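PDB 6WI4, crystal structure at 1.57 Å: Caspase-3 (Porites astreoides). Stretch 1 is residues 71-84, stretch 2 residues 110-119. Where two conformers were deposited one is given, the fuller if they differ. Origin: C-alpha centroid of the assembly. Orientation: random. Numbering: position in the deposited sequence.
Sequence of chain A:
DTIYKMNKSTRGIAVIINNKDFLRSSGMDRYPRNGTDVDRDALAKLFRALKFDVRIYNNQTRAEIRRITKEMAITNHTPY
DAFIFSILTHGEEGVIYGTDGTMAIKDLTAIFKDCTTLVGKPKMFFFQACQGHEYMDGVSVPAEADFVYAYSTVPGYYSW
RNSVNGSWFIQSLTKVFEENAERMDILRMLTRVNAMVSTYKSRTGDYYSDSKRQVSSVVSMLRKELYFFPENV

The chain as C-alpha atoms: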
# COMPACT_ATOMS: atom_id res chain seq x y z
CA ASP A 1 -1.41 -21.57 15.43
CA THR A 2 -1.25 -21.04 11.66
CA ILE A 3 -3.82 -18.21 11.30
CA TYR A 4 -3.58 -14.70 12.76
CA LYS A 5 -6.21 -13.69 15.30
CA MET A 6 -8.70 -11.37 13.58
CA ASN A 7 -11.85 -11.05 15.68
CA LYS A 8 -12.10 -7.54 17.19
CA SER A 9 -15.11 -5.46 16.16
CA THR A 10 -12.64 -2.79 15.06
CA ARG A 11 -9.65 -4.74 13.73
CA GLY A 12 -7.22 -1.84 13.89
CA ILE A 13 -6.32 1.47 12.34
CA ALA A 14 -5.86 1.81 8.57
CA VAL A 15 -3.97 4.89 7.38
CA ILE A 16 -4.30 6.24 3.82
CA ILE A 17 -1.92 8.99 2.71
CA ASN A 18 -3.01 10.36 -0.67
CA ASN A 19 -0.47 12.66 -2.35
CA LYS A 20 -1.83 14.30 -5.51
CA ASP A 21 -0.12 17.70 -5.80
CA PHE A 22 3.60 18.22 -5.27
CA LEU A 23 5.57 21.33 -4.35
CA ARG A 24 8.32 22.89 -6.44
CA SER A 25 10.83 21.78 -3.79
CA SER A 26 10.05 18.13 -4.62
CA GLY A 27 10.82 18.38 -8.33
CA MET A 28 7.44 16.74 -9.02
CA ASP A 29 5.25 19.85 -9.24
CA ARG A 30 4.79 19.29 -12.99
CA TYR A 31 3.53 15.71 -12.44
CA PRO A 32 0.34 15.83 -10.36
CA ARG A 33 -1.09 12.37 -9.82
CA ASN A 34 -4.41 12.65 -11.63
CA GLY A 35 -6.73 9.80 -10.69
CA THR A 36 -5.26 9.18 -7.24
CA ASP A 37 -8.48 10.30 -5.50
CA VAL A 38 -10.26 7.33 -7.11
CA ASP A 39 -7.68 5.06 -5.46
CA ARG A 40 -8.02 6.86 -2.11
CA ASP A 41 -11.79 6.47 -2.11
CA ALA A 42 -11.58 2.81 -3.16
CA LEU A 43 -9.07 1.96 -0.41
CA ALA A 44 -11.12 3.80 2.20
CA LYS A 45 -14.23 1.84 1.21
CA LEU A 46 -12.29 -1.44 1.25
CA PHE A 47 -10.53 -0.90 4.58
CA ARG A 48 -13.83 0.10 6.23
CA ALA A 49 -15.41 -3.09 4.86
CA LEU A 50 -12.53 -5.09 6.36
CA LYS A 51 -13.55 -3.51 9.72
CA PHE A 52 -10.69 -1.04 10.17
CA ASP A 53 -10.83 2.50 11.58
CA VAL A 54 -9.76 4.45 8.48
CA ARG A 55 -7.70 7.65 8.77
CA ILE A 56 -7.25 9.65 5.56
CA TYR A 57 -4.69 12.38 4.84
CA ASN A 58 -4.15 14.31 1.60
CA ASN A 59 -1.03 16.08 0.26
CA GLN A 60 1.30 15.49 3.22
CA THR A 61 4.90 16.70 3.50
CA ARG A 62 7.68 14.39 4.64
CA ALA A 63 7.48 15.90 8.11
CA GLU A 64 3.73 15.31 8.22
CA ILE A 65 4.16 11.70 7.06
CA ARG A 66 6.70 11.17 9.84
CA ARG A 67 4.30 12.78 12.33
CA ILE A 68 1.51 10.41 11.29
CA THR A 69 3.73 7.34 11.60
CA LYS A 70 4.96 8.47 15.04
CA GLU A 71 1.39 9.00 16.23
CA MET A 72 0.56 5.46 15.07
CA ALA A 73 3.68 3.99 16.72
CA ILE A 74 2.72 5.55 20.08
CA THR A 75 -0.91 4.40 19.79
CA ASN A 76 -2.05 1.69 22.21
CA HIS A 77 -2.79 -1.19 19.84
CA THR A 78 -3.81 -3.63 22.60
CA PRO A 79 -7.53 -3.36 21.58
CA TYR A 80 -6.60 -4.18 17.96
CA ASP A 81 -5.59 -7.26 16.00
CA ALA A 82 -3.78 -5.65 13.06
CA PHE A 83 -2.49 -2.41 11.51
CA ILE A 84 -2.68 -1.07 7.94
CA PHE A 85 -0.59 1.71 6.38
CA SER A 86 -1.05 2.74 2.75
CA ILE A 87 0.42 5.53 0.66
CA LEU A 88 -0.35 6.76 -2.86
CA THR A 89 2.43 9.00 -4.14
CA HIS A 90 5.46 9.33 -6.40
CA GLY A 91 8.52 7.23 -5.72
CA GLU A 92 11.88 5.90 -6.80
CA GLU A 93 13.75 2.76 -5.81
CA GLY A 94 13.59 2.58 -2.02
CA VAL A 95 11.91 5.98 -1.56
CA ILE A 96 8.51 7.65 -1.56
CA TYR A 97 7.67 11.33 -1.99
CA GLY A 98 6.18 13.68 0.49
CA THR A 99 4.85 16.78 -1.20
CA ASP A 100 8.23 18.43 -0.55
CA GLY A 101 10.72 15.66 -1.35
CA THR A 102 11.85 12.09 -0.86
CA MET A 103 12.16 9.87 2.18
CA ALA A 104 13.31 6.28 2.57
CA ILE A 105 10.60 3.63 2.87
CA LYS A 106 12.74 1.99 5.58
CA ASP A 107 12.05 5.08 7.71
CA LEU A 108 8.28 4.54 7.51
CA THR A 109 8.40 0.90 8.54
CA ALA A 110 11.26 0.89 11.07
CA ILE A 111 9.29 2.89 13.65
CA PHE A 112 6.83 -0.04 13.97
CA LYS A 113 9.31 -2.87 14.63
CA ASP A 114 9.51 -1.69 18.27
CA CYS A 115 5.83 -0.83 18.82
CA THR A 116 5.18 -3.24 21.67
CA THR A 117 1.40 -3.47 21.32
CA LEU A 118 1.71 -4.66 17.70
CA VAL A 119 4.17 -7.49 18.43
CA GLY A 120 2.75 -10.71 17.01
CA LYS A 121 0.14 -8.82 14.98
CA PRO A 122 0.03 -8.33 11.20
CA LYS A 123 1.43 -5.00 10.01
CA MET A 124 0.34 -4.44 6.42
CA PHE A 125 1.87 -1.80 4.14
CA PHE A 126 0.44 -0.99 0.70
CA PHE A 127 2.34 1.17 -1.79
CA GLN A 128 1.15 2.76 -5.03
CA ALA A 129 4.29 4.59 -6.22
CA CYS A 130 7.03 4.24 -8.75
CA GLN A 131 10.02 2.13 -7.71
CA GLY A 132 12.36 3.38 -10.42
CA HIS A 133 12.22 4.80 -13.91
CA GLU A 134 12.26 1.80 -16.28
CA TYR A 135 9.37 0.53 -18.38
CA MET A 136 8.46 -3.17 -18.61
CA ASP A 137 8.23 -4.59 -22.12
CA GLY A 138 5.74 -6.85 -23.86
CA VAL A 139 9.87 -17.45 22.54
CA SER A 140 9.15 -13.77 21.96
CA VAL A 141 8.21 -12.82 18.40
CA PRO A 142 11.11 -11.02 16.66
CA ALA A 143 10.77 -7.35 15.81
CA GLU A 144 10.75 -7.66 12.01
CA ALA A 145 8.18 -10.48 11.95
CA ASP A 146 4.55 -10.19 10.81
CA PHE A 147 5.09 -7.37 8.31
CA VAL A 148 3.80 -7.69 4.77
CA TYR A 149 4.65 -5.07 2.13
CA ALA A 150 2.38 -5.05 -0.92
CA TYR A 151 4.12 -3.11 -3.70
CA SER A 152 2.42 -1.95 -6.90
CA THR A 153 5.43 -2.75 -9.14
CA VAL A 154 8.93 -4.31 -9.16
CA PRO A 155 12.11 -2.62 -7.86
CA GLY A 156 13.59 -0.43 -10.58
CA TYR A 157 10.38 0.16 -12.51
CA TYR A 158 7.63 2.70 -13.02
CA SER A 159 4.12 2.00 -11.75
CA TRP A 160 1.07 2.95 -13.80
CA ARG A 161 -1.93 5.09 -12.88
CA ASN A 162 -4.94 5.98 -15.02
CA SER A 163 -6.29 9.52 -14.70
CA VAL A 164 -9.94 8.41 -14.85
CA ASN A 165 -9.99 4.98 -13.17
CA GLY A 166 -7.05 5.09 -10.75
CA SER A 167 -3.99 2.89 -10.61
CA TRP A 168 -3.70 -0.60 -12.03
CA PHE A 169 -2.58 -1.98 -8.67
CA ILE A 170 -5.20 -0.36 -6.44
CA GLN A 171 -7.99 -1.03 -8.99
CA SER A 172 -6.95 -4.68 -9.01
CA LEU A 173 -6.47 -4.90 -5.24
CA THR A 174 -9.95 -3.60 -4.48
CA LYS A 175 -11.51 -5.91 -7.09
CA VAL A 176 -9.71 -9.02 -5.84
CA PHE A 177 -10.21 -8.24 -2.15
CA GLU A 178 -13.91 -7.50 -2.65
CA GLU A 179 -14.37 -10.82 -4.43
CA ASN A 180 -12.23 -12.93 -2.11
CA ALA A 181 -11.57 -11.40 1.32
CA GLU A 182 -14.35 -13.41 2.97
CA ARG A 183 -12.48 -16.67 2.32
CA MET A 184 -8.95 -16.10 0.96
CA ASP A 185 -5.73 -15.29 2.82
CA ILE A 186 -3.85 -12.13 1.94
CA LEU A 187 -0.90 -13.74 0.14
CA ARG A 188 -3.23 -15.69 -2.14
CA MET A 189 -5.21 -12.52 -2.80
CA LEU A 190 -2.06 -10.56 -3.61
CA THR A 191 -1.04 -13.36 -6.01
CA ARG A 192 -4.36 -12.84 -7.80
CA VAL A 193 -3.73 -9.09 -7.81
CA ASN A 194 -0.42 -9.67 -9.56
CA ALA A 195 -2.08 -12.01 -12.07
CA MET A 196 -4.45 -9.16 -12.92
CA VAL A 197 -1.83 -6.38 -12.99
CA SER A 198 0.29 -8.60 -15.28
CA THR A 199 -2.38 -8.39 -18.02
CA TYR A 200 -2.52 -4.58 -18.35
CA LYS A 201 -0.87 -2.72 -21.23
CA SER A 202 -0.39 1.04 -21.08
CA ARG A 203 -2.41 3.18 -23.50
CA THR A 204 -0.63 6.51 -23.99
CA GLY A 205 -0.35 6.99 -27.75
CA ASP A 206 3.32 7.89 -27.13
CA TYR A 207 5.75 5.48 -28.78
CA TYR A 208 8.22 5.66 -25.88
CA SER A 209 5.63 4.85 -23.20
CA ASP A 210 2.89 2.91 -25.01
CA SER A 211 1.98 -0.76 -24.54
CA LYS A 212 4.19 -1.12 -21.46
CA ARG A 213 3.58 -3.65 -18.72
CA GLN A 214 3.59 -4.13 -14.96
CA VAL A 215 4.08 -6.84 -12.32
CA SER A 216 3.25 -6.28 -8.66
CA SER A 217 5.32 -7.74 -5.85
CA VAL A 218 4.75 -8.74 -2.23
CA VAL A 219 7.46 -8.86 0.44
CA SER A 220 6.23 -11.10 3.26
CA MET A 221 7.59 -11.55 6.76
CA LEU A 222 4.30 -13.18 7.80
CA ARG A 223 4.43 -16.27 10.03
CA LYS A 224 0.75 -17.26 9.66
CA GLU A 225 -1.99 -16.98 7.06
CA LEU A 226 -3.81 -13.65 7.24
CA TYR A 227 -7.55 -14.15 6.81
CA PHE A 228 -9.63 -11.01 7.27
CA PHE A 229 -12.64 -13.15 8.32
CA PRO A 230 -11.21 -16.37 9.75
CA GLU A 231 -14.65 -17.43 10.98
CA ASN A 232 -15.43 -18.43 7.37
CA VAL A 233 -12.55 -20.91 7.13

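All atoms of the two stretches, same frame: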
# COMPACT_ATOMS: atom_id res chain seq x y z
N GLU A 71 2.64 9.10 15.49
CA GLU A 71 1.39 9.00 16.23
C GLU A 71 0.82 7.59 16.21
O GLU A 71 0.21 7.16 17.19
CB GLU A 71 0.38 10.01 15.66
CG GLU A 71 0.84 11.44 15.89
CD GLU A 71 -0.03 12.49 15.22
OE1 GLU A 71 -0.85 12.15 14.34
OE2 GLU A 71 0.13 13.67 15.60
N MET A 72 1.02 6.84 15.11
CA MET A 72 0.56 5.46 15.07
C MET A 72 1.45 4.56 15.92
O MET A 72 0.97 3.62 16.56
CB MET A 72 0.53 4.96 13.62
CG MET A 72 -0.48 5.67 12.75
SD MET A 72 -2.16 5.51 13.35
CE MET A 72 -2.46 7.20 13.86
N ALA A 73 2.76 4.83 15.95
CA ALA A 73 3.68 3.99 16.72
C ALA A 73 3.46 4.13 18.22
O ALA A 73 3.74 3.19 18.97
CB ALA A 73 5.12 4.33 16.35
N ILE A 74 2.97 5.29 18.66
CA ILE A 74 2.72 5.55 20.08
C ILE A 74 1.29 5.20 20.48
O ILE A 74 0.95 5.26 21.68
CB ILE A 74 3.02 7.03 20.41
CG1 ILE A 74 3.43 7.22 21.87
CG2 ILE A 74 1.84 7.91 20.06
CD1 ILE A 74 3.74 8.67 22.21
N THR A 75 0.44 4.85 19.51
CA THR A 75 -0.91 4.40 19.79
C THR A 75 -0.88 3.10 20.58
O THR A 75 -0.00 2.26 20.38
CB THR A 75 -1.67 4.22 18.47
OG1 THR A 75 -1.98 5.50 17.91
CG2 THR A 75 -2.97 3.45 18.67
N ASN A 76 -1.83 2.95 21.51
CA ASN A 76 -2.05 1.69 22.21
C ASN A 76 -2.83 0.76 21.30
O ASN A 76 -4.03 0.95 21.08
CB ASN A 76 -2.80 1.92 23.52
CG ASN A 76 -3.27 0.62 24.15
OD1 ASN A 76 -2.63 -0.41 23.99
ND2 ASN A 76 -4.40 0.67 24.86
N HIS A 77 -2.16 -0.25 20.75
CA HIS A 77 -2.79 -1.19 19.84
C HIS A 77 -3.29 -2.45 20.54
O HIS A 77 -3.75 -3.38 19.87
CB HIS A 77 -1.83 -1.56 18.70
CG HIS A 77 -1.48 -0.42 17.80
ND1 HIS A 77 -2.23 -0.09 16.69
CD2 HIS A 77 -0.45 0.46 17.84
CE1 HIS A 77 -1.67 0.95 16.08
NE2 HIS A 77 -0.59 1.30 16.76
N THR A 78 -3.24 -2.49 21.87
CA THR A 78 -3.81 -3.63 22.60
C THR A 78 -5.26 -3.95 22.21
O THR A 78 -5.59 -5.14 22.11
CB THR A 78 -3.68 -3.38 24.11
OG1 THR A 78 -2.30 -3.18 24.44
CG2 THR A 78 -4.24 -4.56 24.91
N PRO A 79 -6.16 -2.98 21.98
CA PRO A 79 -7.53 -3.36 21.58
C PRO A 79 -7.65 -3.84 20.14
O PRO A 79 -8.75 -4.22 19.73
CB PRO A 79 -8.33 -2.07 21.79
CG PRO A 79 -7.34 -0.99 21.76
CD PRO A 79 -6.07 -1.54 22.29
N TYR A 80 -6.55 -3.88 19.39
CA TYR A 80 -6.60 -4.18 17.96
C TYR A 80 -5.89 -5.49 17.66
O TYR A 80 -5.05 -5.96 18.43
CB TYR A 80 -5.94 -3.06 17.15
CG TYR A 80 -6.58 -1.70 17.34
CD1 TYR A 80 -7.96 -1.55 17.26
CD2 TYR A 80 -5.81 -0.59 17.59
CE1 TYR A 80 -8.55 -0.29 17.43
CE2 TYR A 80 -6.38 0.67 17.77
CZ TYR A 80 -7.74 0.80 17.69
OH TYR A 80 -8.30 2.05 17.86
N ASP A 81 -6.21 -6.04 16.49
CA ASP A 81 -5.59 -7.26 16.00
C ASP A 81 -4.56 -7.03 14.90
O ASP A 81 -3.78 -7.94 14.61
CB ASP A 81 -6.66 -8.21 15.43
CG ASP A 81 -7.54 -8.82 16.51
OD1 ASP A 81 -7.05 -9.02 17.65
OD2 ASP A 81 -8.72 -9.08 16.21
N ALA A 82 -4.56 -5.85 14.27
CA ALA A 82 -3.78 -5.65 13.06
C ALA A 82 -3.60 -4.15 12.83
O ALA A 82 -4.25 -3.34 13.48
CB ALA A 82 -4.46 -6.31 11.86
N PHE A 83 -2.73 -3.80 11.89
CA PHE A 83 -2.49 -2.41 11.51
C PHE A 83 -2.28 -2.33 10.01
O PHE A 83 -1.60 -3.19 9.44
CB PHE A 83 -1.28 -1.82 12.24
CG PHE A 83 -0.90 -0.43 11.79
CD1 PHE A 83 -1.71 0.65 12.11
CD2 PHE A 83 0.26 -0.21 11.07
CE1 PHE A 83 -1.36 1.94 11.69
CE2 PHE A 83 0.61 1.07 10.65
CZ PHE A 83 -0.21 2.14 10.96
N ILE A 84 -2.84 -1.30 9.37
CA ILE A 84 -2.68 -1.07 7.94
C ILE A 84 -2.12 0.33 7.72
O ILE A 84 -2.63 1.29 8.30
CB ILE A 84 -4.01 -1.23 7.19
CG1 ILE A 84 -4.42 -2.70 7.16
CG2 ILE A 84 -3.93 -0.62 5.78
CD1 ILE A 84 -5.79 -2.93 6.53
N ALA A 110 10.41 1.17 9.92
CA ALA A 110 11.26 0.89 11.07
C ALA A 110 10.57 1.25 12.38
O ALA A 110 10.65 0.49 13.35
CB ALA A 110 12.58 1.66 10.94
N ILE A 111 9.88 2.39 12.42
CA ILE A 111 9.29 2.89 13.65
C ILE A 111 8.24 1.94 14.23
O ILE A 111 7.84 2.11 15.39
CB ILE A 111 8.72 4.30 13.40
CG1 ILE A 111 8.34 4.99 14.72
CG2 ILE A 111 7.53 4.25 12.47
CD1 ILE A 111 8.53 6.49 14.70
N PHE A 112 7.83 0.91 13.49
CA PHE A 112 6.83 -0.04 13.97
C PHE A 112 7.42 -1.37 14.42
O PHE A 112 6.69 -2.18 15.01
CB PHE A 112 5.79 -0.30 12.87
CG PHE A 112 4.95 0.89 12.55
CD1 PHE A 112 3.89 1.23 13.37
CD2 PHE A 112 5.22 1.66 11.44
CE1 PHE A 112 3.11 2.33 13.08
CE2 PHE A 112 4.45 2.76 11.15
CZ PHE A 112 3.39 3.10 11.97
N LYS A 113 8.71 -1.62 14.18
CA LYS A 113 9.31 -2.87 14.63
C LYS A 113 9.42 -2.93 16.15
O LYS A 113 9.55 -4.02 16.70
CB LYS A 113 10.68 -3.06 13.99
N ASP A 114 9.38 -1.78 16.82
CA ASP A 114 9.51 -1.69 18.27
C ASP A 114 8.25 -1.13 18.91
O ASP A 114 8.31 -0.54 20.00
CB ASP A 114 10.72 -0.84 18.65
CG ASP A 114 12.00 -1.32 17.99
OD1 ASP A 114 12.37 -2.49 18.20
OD2 ASP A 114 12.62 -0.53 17.25
N CYS A 115 7.10 -1.27 18.25
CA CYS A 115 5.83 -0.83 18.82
C CYS A 115 5.26 -2.04 19.56
O CYS A 115 4.77 -2.99 18.94
CB CYS A 115 4.91 -0.29 17.73
SG CYS A 115 3.13 -0.15 18.10
N THR A 116 5.35 -2.02 20.89
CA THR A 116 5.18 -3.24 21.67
C THR A 116 3.79 -3.83 21.52
O THR A 116 3.63 -5.06 21.52
CB THR A 116 5.49 -2.96 23.15
OG1 THR A 116 4.57 -1.98 23.65
CG2 THR A 116 6.90 -2.42 23.29
N THR A 117 2.77 -2.98 21.38
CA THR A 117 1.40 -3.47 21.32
C THR A 117 1.01 -4.00 19.94
O THR A 117 -0.12 -4.45 19.77
CB THR A 117 0.41 -2.39 21.77
OG1 THR A 117 0.62 -1.18 21.03
CG2 THR A 117 0.59 -2.10 23.26
N LEU A 118 1.93 -3.98 18.97
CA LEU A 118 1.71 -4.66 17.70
C LEU A 118 2.56 -5.92 17.55
O LEU A 118 2.51 -6.56 16.49
CB LEU A 118 1.99 -3.72 16.52
CG LEU A 118 0.89 -2.69 16.27
CD1 LEU A 118 1.31 -1.72 15.17
CD2 LEU A 118 -0.43 -3.35 15.94
N VAL A 119 3.36 -6.28 18.55
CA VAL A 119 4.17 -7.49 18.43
C VAL A 119 3.24 -8.69 18.28
O VAL A 119 2.24 -8.83 18.99
CB VAL A 119 5.10 -7.64 19.64
CG1 VAL A 119 5.78 -9.01 19.64
CG2 VAL A 119 6.15 -6.54 19.61

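The apolar centre of this contact is built around Phe112, a buried residue whose CA-to-CB bond points sideways but whose end comes nearer to stretch 1. Over one face of its ring lies Phe83, with Phe83 CE2 3.7 Å from Phe112 CZ. The two ring centroids are 4.9 Å apart and the planes meet at 31°, an oblique arrangement. At the edge of the Phe112 ring, near its plane, sits Met72, whose CB comes within 3.7 Å of Phe112 CE1; the rest of the methionine side chain leads away from stretch 2. A flat, wide phenylalanine suits this position because it can offer a face to one neighbour and an edge to another.

Leu118 continues the apolar surface. Its CD1 lies 3.9 Å from Phe83 CB, and the same methyl sits over the face of the His77 ring, 3.9 Å from the ring centroid and only 9° off the normal, a CH-pi contact. With CD2 also 3.6 Å from His77 CB, the branched leucine end reaches both the phenylalanine and the histidine, filling the space between them.

On the helical side, Ala73 permits close approach. Its small methyl, CB, packs 3.7 Å from Ile111 CG1 and 3.6 Å from Ile111 O, so side chain and backbone of stretch 2 both come near it. Buried Cys115 adjoins both this alanine and the histidine: its SG lies 3.5 Å from Ala73 O and 3.6 Å from His77 CD2, approaching the imidazole obliquely.

His77 links the apolar and polar parts. Its ring gives a face to Leu118, while NE2 donates a hydrogen bond to Met72 O at 2.8 Å, tying the loop back to the helix; a buried imidazole can thus serve packing and polarity together. Its backbone donates a hydrogen bond across the contact, His77 N to Thr117 OG1, at 2.9 Å with an N-H...acceptor angle of 159°. Thr117 suits this place because its hydroxyl, directed by a p rotamer, accepts from the backbone while its methyl, CG2, lies 3.7 Å from Asn76 OD1 and 3.3 Å from Thr78 OG1.

At this outer edge the loop also braces itself. Asn76 OD1 accepts from Thr78 N at 3.0 Å, and Tyr80 N bonds to His77 O at 2.9 Å, closing a type I turn that begins at His77. Thr75 OG1 donates to Glu71 O at 2.8 Å, anchoring the chain as it leaves the helix.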